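Local coordinates for RIM-binding protein, isoform F (Drosophila melanogaster, PDB 4Z8A) that binds a peptide derived from the channel protein Cacophony through its third SH3 domain, consistent with a scaffolding role at the synaptic active zone, at residues A17-P23 against E36-G42; E43-Y48 against G59-R65. One frame throughout, in Å; residues are numbered along the deposited sequence. Where two conformers were deposited one is given.

Contact 1 (A17-P23 against E36-G42); sequences ALYDYDP and ELCFKTG
Asp20 OD1 is gripped twice by Thr41: the backbone N of Thr41 donates to it at 2.8 Å in an almost straight bond, nearly along the C-O axis, while Thr41 OG1 donates to it at 3.0 Å from above the carboxylate plane. Two donors on one oxygen pin the rotation of this short acidic side chain. Asp20 OD2 stays 4.1 Å from Lys40 NZ, too far for a salt bridge. Next along, Tyr21 and Phe39 pair their backbones both ways, with Tyr21 N to Phe39 O at 2.8 Å, in a single antiparallel bridge. Phe39 takes the crowded first torsion (chi1 53°), CG between its own N and carbonyl carbon, which tucks the ring beneath Tyr21; Tyr21 CB rests over its face, 3.7 Å from the ring centroid, as a CH-pi contact. Alanine suits position 17, since its small CB fits close to Phe39 CD1. At the far end Tyr21 OH donates to Glu36 OE1 at 2.6 Å, on the syn side but 31° out of the carboxylate plane, and Ser27 also bonds to that oxygen, whereas Glu36 OE2 forms a salt bridge with a basic side chain of the bound peptide. Tyr19 OH bonds to the peptide backbone, and the peptide packs on Tyr19 and Tyr21. The ALYDY motif, residues 17-21, opens the RT loop and 36-42 is its returning arm; together they form one wall of the SH3 peptide-binding groove.

Contact 2 (E43-Y48 against G59-R65); sequences EIILVY and GELDGVR
Strands 44-48 and 59-61 run antiparallel, their axes 4.6 Å apart at closest and their directions 147° apart. Leu46 and Glu60 form the hydrogen-bonded pair: Glu60 N reaches Leu46 O at 2.9 Å, and Leu46 N reaches Glu60 O at 3.2 Å. Val47 faces Gly59 as a non-hydrogen-bonded pair, and Gly59, with no side chain, lets Ile45 CG2 come to 3.8 Å from its CA. Beyond it, Ile45 CD1 meets Leu61 CD2 at 3.6 Å, two branched chains crossing obliquely. Leu46 and Glu60 project side by side from the face opposite Val47. The Glu60 chain bends at its second torsion (chi2 -85°), bringing OE2 back to accept from Gly63 N at 2.9 Å and tying the acid to the type I' turn 61-64. Its CB sits at the edge of the Tyr48 ring, while CG lies over the Arg65 guanidinium, whose NH1 comes within 3.5 Å of Tyr48 OH. Glu43 OE1 touches Leu61 CD2 but is held by Lys40 N. Strand 44-48 is flanked on its other edge by strand 12-16, and strand 56-61 by 64-69, while Phe39 packs against Ile45 and Leu61.

From the N terminus, the chain leaves strand 12-16 into segment 17-23, passes through the short helices 23-26 and 32-35, and returns along 36-42, so contact 1 closes the RT loop. The chain then enters strand 44-48, turns, and comes back on 56-61, where contact 2 closes the next hairpin. The two closures follow in series, neither nested nor crossed. They meet nonetheless: Ala17 N lies 2.9 Å from Glu43 O, a probable hydrogen bond, and Phe39 CB packs 3.5 Å from Leu61 CD2. Leu37 likewise packs on Val64. Together they join the peptide-binding loop to the antiparallel sheet of the SH3 fold.

Contact 1 (A17-P23 against E36-G42)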
loop_
_atom_site.group_PDB
_atom_site.type_symbol
_atom_site.label_atom_id
_atom_site.label_comp_id
_atom_site.label_asym_id
_atom_site.label_seq_id
_atom_site.Cartn_x
_atom_site.Cartn_y
_atom_site.Cartn_z
ATOM N N ALA A 17 8.160 -2.956 1.860
ATOM C CA ALA A 17 8.085 -1.591 2.374
ATOM C C ALA A 17 9.456 -0.958 2.357
ATOM O O ALA A 17 10.393 -1.514 2.898
ATOM C CB ALA A 17 7.504 -1.586 3.810
ATOM N N LEU A 18 9.564 0.215 1.721
ATOM C CA LEU A 18 10.831 0.929 1.611
ATOM C C LEU A 18 11.002 2.040 2.635
ATOM O O LEU A 18 12.108 2.570 2.815
ATOM C CB LEU A 18 10.968 1.529 0.195
ATOM C CG LEU A 18 11.076 0.461 -0.899
ATOM C CD1 LEU A 18 11.165 1.127 -2.274
ATOM C CD2 LEU A 18 12.305 -0.435 -0.678
ATOM N N TYR A 19 9.906 2.384 3.315
ATOM C CA TYR A 19 9.882 3.478 4.279
ATOM C C TYR A 19 8.921 3.136 5.406
ATOM O O TYR A 19 7.926 2.439 5.165
ATOM C CB TYR A 19 9.427 4.787 3.609
ATOM C CG TYR A 19 10.318 5.174 2.457
ATOM C CD1 TYR A 19 11.481 5.916 2.672
ATOM C CD2 TYR A 19 10.027 4.769 1.164
ATOM C CE1 TYR A 19 12.338 6.261 1.597
ATOM C CE2 TYR A 19 10.874 5.104 0.099
ATOM C CZ TYR A 19 12.013 5.854 0.326
ATOM O OH TYR A 19 12.824 6.165 -0.753
ATOM N N ASP A 20 9.197 3.646 6.607
ATOM C CA ASP A 20 8.278 3.433 7.737
ATOM C C ASP A 20 6.983 4.164 7.476
ATOM O O ASP A 20 7.020 5.290 6.969
ATOM C CB ASP A 20 8.865 3.947 9.037
ATOM C CG ASP A 20 10.089 3.185 9.471
ATOM O OD1 ASP A 20 10.396 2.126 8.895
ATOM O OD2 ASP A 20 10.760 3.663 10.401
ATOM N N TYR A 21 5.846 3.563 7.852
ATOM C CA TYR A 21 4.563 4.259 7.774
ATOM C C TYR A 21 3.690 4.052 9.003
ATOM O O TYR A 21 3.234 2.948 9.266
ATOM C CB TYR A 21 3.774 3.815 6.544
ATOM C CG TYR A 21 2.531 4.634 6.253
ATOM C CD1 TYR A 21 2.636 5.953 5.808
ATOM C CD2 TYR A 21 1.259 4.074 6.350
ATOM C CE1 TYR A 21 1.512 6.709 5.511
ATOM C CE2 TYR A 21 0.117 4.823 6.034
ATOM C CZ TYR A 21 0.255 6.138 5.626
ATOM O OH TYR A 21 -0.834 6.891 5.310
ATOM N N ASP A 22 3.467 5.140 9.731
ATOM C CA ASP A 22 2.476 5.189 10.801
ATOM C C ASP A 22 1.424 6.206 10.390
ATOM O O ASP A 22 1.710 7.397 10.295
ATOM C CB ASP A 22 3.141 5.567 12.123
ATOM C CG ASP A 22 2.177 5.527 13.302
ATOM O OD1 ASP A 22 0.954 5.395 13.082
ATOM O OD2 ASP A 22 2.652 5.624 14.449
ATOM N N PRO A 23 0.210 5.739 10.113
ATOM C CA PRO A 23 -0.843 6.619 9.603
ATOM C C PRO A 23 -1.056 7.824 10.509
ATOM O O PRO A 23 -1.361 8.888 9.996
ATOM C CB PRO A 23 -2.082 5.716 9.579
ATOM C CG PRO A 23 -1.527 4.316 9.518
ATOM C CD PRO A 23 -0.227 4.335 10.227
ATOM N N GLU A 36 -6.142 2.248 7.626
ATOM C CA GLU A 36 -4.775 2.082 7.093
ATOM C C GLU A 36 -3.895 1.218 8.003
ATOM O O GLU A 36 -4.101 1.133 9.214
ATOM C CB GLU A 36 -4.123 3.458 6.851
ATOM C CG GLU A 36 -4.880 4.262 5.816
ATOM C CD GLU A 36 -4.303 5.653 5.563
ATOM O OE1 GLU A 36 -3.192 5.940 6.037
ATOM O OE2 GLU A 36 -5.007 6.451 4.918
ATOM N N LEU A 37 -2.935 0.547 7.381
ATOM C CA LEU A 37 -2.036 -0.375 8.052
ATOM C C LEU A 37 -0.712 0.314 8.410
ATOM O O LEU A 37 -0.193 1.116 7.624
ATOM C CB LEU A 37 -1.806 -1.585 7.134
ATOM C CG LEU A 37 -1.126 -2.867 7.587
ATOM C CD1 LEU A 37 -1.866 -3.458 8.757
ATOM C CD2 LEU A 37 -1.134 -3.848 6.416
ATOM N N CYS A 38 -0.206 0.034 9.613
ATOM C CA CYS A 38 1.109 0.495 10.040
ATOM C C CYS A 38 2.203 -0.500 9.611
ATOM O O CYS A 38 1.992 -1.700 9.674
ATOM C CB CYS A 38 1.105 0.666 11.560
ATOM S SG CYS A 38 2.542 1.456 12.261
ATOM N N PHE A 39 3.372 -0.009 9.187
ATOM C CA PHE A 39 4.461 -0.933 8.861
ATOM C C PHE A 39 5.824 -0.257 8.916
ATOM O O PHE A 39 5.911 0.969 9.012
ATOM C CB PHE A 39 4.251 -1.574 7.476
ATOM C CG PHE A 39 4.030 -0.577 6.357
ATOM C CD1 PHE A 39 5.098 -0.011 5.694
ATOM C CD2 PHE A 39 2.744 -0.208 5.986
ATOM C CE1 PHE A 39 4.895 0.886 4.672
ATOM C CE2 PHE A 39 2.532 0.674 4.974
ATOM C CZ PHE A 39 3.618 1.234 4.310
ATOM N N LYS A 40 6.876 -1.074 8.857
ATOM C CA LYS A 40 8.257 -0.594 8.938
ATOM C C LYS A 40 9.059 -0.993 7.710
ATOM O O LYS A 40 8.784 -2.001 7.059
ATOM C CB LYS A 40 8.939 -1.136 10.199
ATOM C CG LYS A 40 8.280 -0.671 11.513
ATOM C CD LYS A 40 8.579 0.791 11.811
ATOM C CE LYS A 40 8.063 1.187 13.197
ATOM N NZ LYS A 40 8.552 2.523 13.619
ATOM N N THR A 41 10.064 -0.191 7.398
ATOM C CA THR A 41 10.970 -0.505 6.299
ATOM C C THR A 41 11.451 -1.960 6.342
ATOM O O THR A 41 11.850 -2.439 7.392
ATOM C CB THR A 41 12.181 0.406 6.364
ATOM O OG1 THR A 41 11.745 1.765 6.281
ATOM C CG2 THR A 41 13.191 0.105 5.219
ATOM N N GLY A 42 11.418 -2.648 5.206
ATOM C CA GLY A 42 11.909 -4.029 5.168
ATOM C C GLY A 42 10.831 -5.076 5.406
ATOM O O GLY A 42 11.041 -6.251 5.096
#

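Contact 2 (E43-Y48 against G59-R65)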
loop_
_atom_site.group_PDB
_atom_site.type_symbol
_atom_site.label_atom_id
_atom_site.label_comp_id
_atom_site.label_asym_id
_atom_site.label_seq_id
_atom_site.Cartn_x
_atom_site.Cartn_y
_atom_site.Cartn_z
ATOM N N GLU A 43 9.676 -4.673 5.955
ATOM C CA GLU A 43 8.592 -5.642 6.116
ATOM C C GLU A 43 7.937 -5.892 4.779
ATOM O O GLU A 43 7.914 -5.015 3.932
ATOM C CB GLU A 43 7.532 -5.160 7.118
ATOM C CG GLU A 43 8.074 -5.001 8.508
ATOM C CD GLU A 43 6.980 -4.843 9.527
ATOM O OE1 GLU A 43 6.433 -3.742 9.642
ATOM O OE2 GLU A 43 6.658 -5.837 10.202
ATOM N N ILE A 44 7.389 -7.082 4.603
ATOM C CA ILE A 44 6.722 -7.403 3.349
ATOM C C ILE A 44 5.210 -7.527 3.536
ATOM O O ILE A 44 4.726 -8.232 4.411
ATOM C CB ILE A 44 7.296 -8.692 2.729
ATOM C CG1 ILE A 44 8.764 -8.458 2.379
ATOM C CG2 ILE A 44 6.519 -9.074 1.484
ATOM C CD1 ILE A 44 9.447 -9.658 1.762
ATOM N N ILE A 45 4.488 -6.800 2.687
ATOM C CA ILE A 45 3.031 -6.725 2.713
ATOM C C ILE A 45 2.451 -7.613 1.633
ATOM O O ILE A 45 2.870 -7.528 0.489
ATOM C CB ILE A 45 2.530 -5.277 2.458
ATOM C CG1 ILE A 45 3.354 -4.256 3.259
ATOM C CG2 ILE A 45 1.012 -5.160 2.684
ATOM C CD1 ILE A 45 3.275 -4.399 4.744
ATOM N N LEU A 46 1.499 -8.474 1.987
ATOM C CA LEU A 46 0.756 -9.202 0.951
ATOM C C LEU A 46 -0.352 -8.302 0.438
ATOM O O LEU A 46 -1.194 -7.857 1.217
ATOM C CB LEU A 46 0.156 -10.507 1.492
ATOM C CG LEU A 46 1.139 -11.645 1.765
ATOM C CD1 LEU A 46 0.458 -12.750 2.544
ATOM C CD2 LEU A 46 1.695 -12.188 0.453
ATOM N N VAL A 47 -0.367 -8.050 -0.868
ATOM C CA VAL A 47 -1.302 -7.113 -1.471
ATOM C C VAL A 47 -2.330 -7.863 -2.325
ATOM O O VAL A 47 -1.974 -8.703 -3.138
ATOM C CB VAL A 47 -0.533 -6.075 -2.321
ATOM C CG1 VAL A 47 -1.463 -5.355 -3.245
ATOM C CG2 VAL A 47 0.236 -5.120 -1.395
ATOM N N TYR A 48 -3.609 -7.566 -2.121
ATOM C CA TYR A 48 -4.695 -8.273 -2.792
ATOM C C TYR A 48 -5.347 -7.413 -3.862
ATOM O O TYR A 48 -5.904 -6.377 -3.555
ATOM C CB TYR A 48 -5.755 -8.699 -1.759
ATOM C CG TYR A 48 -5.149 -9.581 -0.706
ATOM C CD1 TYR A 48 -4.523 -9.052 0.417
ATOM C CD2 TYR A 48 -5.144 -10.950 -0.865
ATOM C CE1 TYR A 48 -3.926 -9.874 1.342
ATOM C CE2 TYR A 48 -4.565 -11.767 0.057
ATOM C CZ TYR A 48 -3.959 -11.238 1.145
ATOM O OH TYR A 48 -3.388 -12.108 2.032
ATOM N N GLY A 59 -3.861 -4.530 1.975
ATOM C CA GLY A 59 -2.729 -5.347 2.362
ATOM C C GLY A 59 -2.942 -6.124 3.650
ATOM O O GLY A 59 -3.845 -5.830 4.430
ATOM N N GLU A 60 -2.082 -7.111 3.862
ATOM C CA GLU A 60 -2.044 -7.881 5.111
ATOM C C GLU A 60 -0.641 -7.870 5.654
ATOM O O GLU A 60 0.327 -7.960 4.881
ATOM C CB GLU A 60 -2.482 -9.324 4.882
ATOM C CG GLU A 60 -2.616 -10.152 6.165
ATOM C CD GLU A 60 -1.320 -10.781 6.653
ATOM O OE1 GLU A 60 -0.309 -10.801 5.894
ATOM O OE2 GLU A 60 -1.320 -11.273 7.805
ATOM N N LEU A 61 -0.519 -7.774 6.971
ATOM C CA LEU A 61 0.796 -7.838 7.603
ATOM C C LEU A 61 0.650 -8.303 9.041
ATOM O O LEU A 61 -0.038 -7.675 9.835
ATOM C CB LEU A 61 1.504 -6.474 7.542
ATOM C CG LEU A 61 2.791 -6.342 8.365
ATOM C CD1 LEU A 61 3.890 -7.309 7.879
ATOM C CD2 LEU A 61 3.319 -4.885 8.347
ATOM N N ASP A 62 1.294 -9.419 9.350
ATOM C CA ASP A 62 1.274 -10.005 10.698
ATOM C C ASP A 62 -0.127 -10.053 11.333
ATOM O O ASP A 62 -0.320 -9.636 12.480
ATOM C CB ASP A 62 2.232 -9.249 11.622
ATOM C CG ASP A 62 3.703 -9.474 11.252
ATOM O OD1 ASP A 62 4.061 -10.613 10.860
ATOM O OD2 ASP A 62 4.496 -8.519 11.362
ATOM N N GLY A 63 -1.097 -10.561 10.586
ATOM C CA GLY A 63 -2.417 -10.806 11.139
ATOM C C GLY A 63 -3.378 -9.633 11.065
ATOM O O GLY A 63 -4.543 -9.767 11.415
ATOM N N VAL A 64 -2.887 -8.485 10.611
ATOM C CA VAL A 64 -3.701 -7.269 10.474
ATOM C C VAL A 64 -3.873 -6.912 8.995
ATOM O O VAL A 64 -2.923 -7.029 8.230
ATOM C CB VAL A 64 -3.053 -6.079 11.196
ATOM C CG1 VAL A 64 -4.011 -4.909 11.265
ATOM C CG2 VAL A 64 -2.588 -6.472 12.593
ATOM N N ARG A 65 -5.079 -6.507 8.599
ATOM C CA ARG A 65 -5.362 -6.090 7.228
ATOM C C ARG A 65 -5.740 -4.613 7.165
ATOM O O ARG A 65 -6.380 -4.096 8.074
ATOM C CB ARG A 65 -6.477 -6.947 6.635
ATOM C CG ARG A 65 -6.064 -8.388 6.527
ATOM C CD ARG A 65 -7.175 -9.300 6.096
ATOM N NE ARG A 65 -6.762 -10.682 6.329
ATOM C CZ ARG A 65 -6.159 -11.447 5.424
ATOM N NH1 ARG A 65 -5.903 -10.979 4.206
ATOM N NH2 ARG A 65 -5.815 -12.685 5.739
#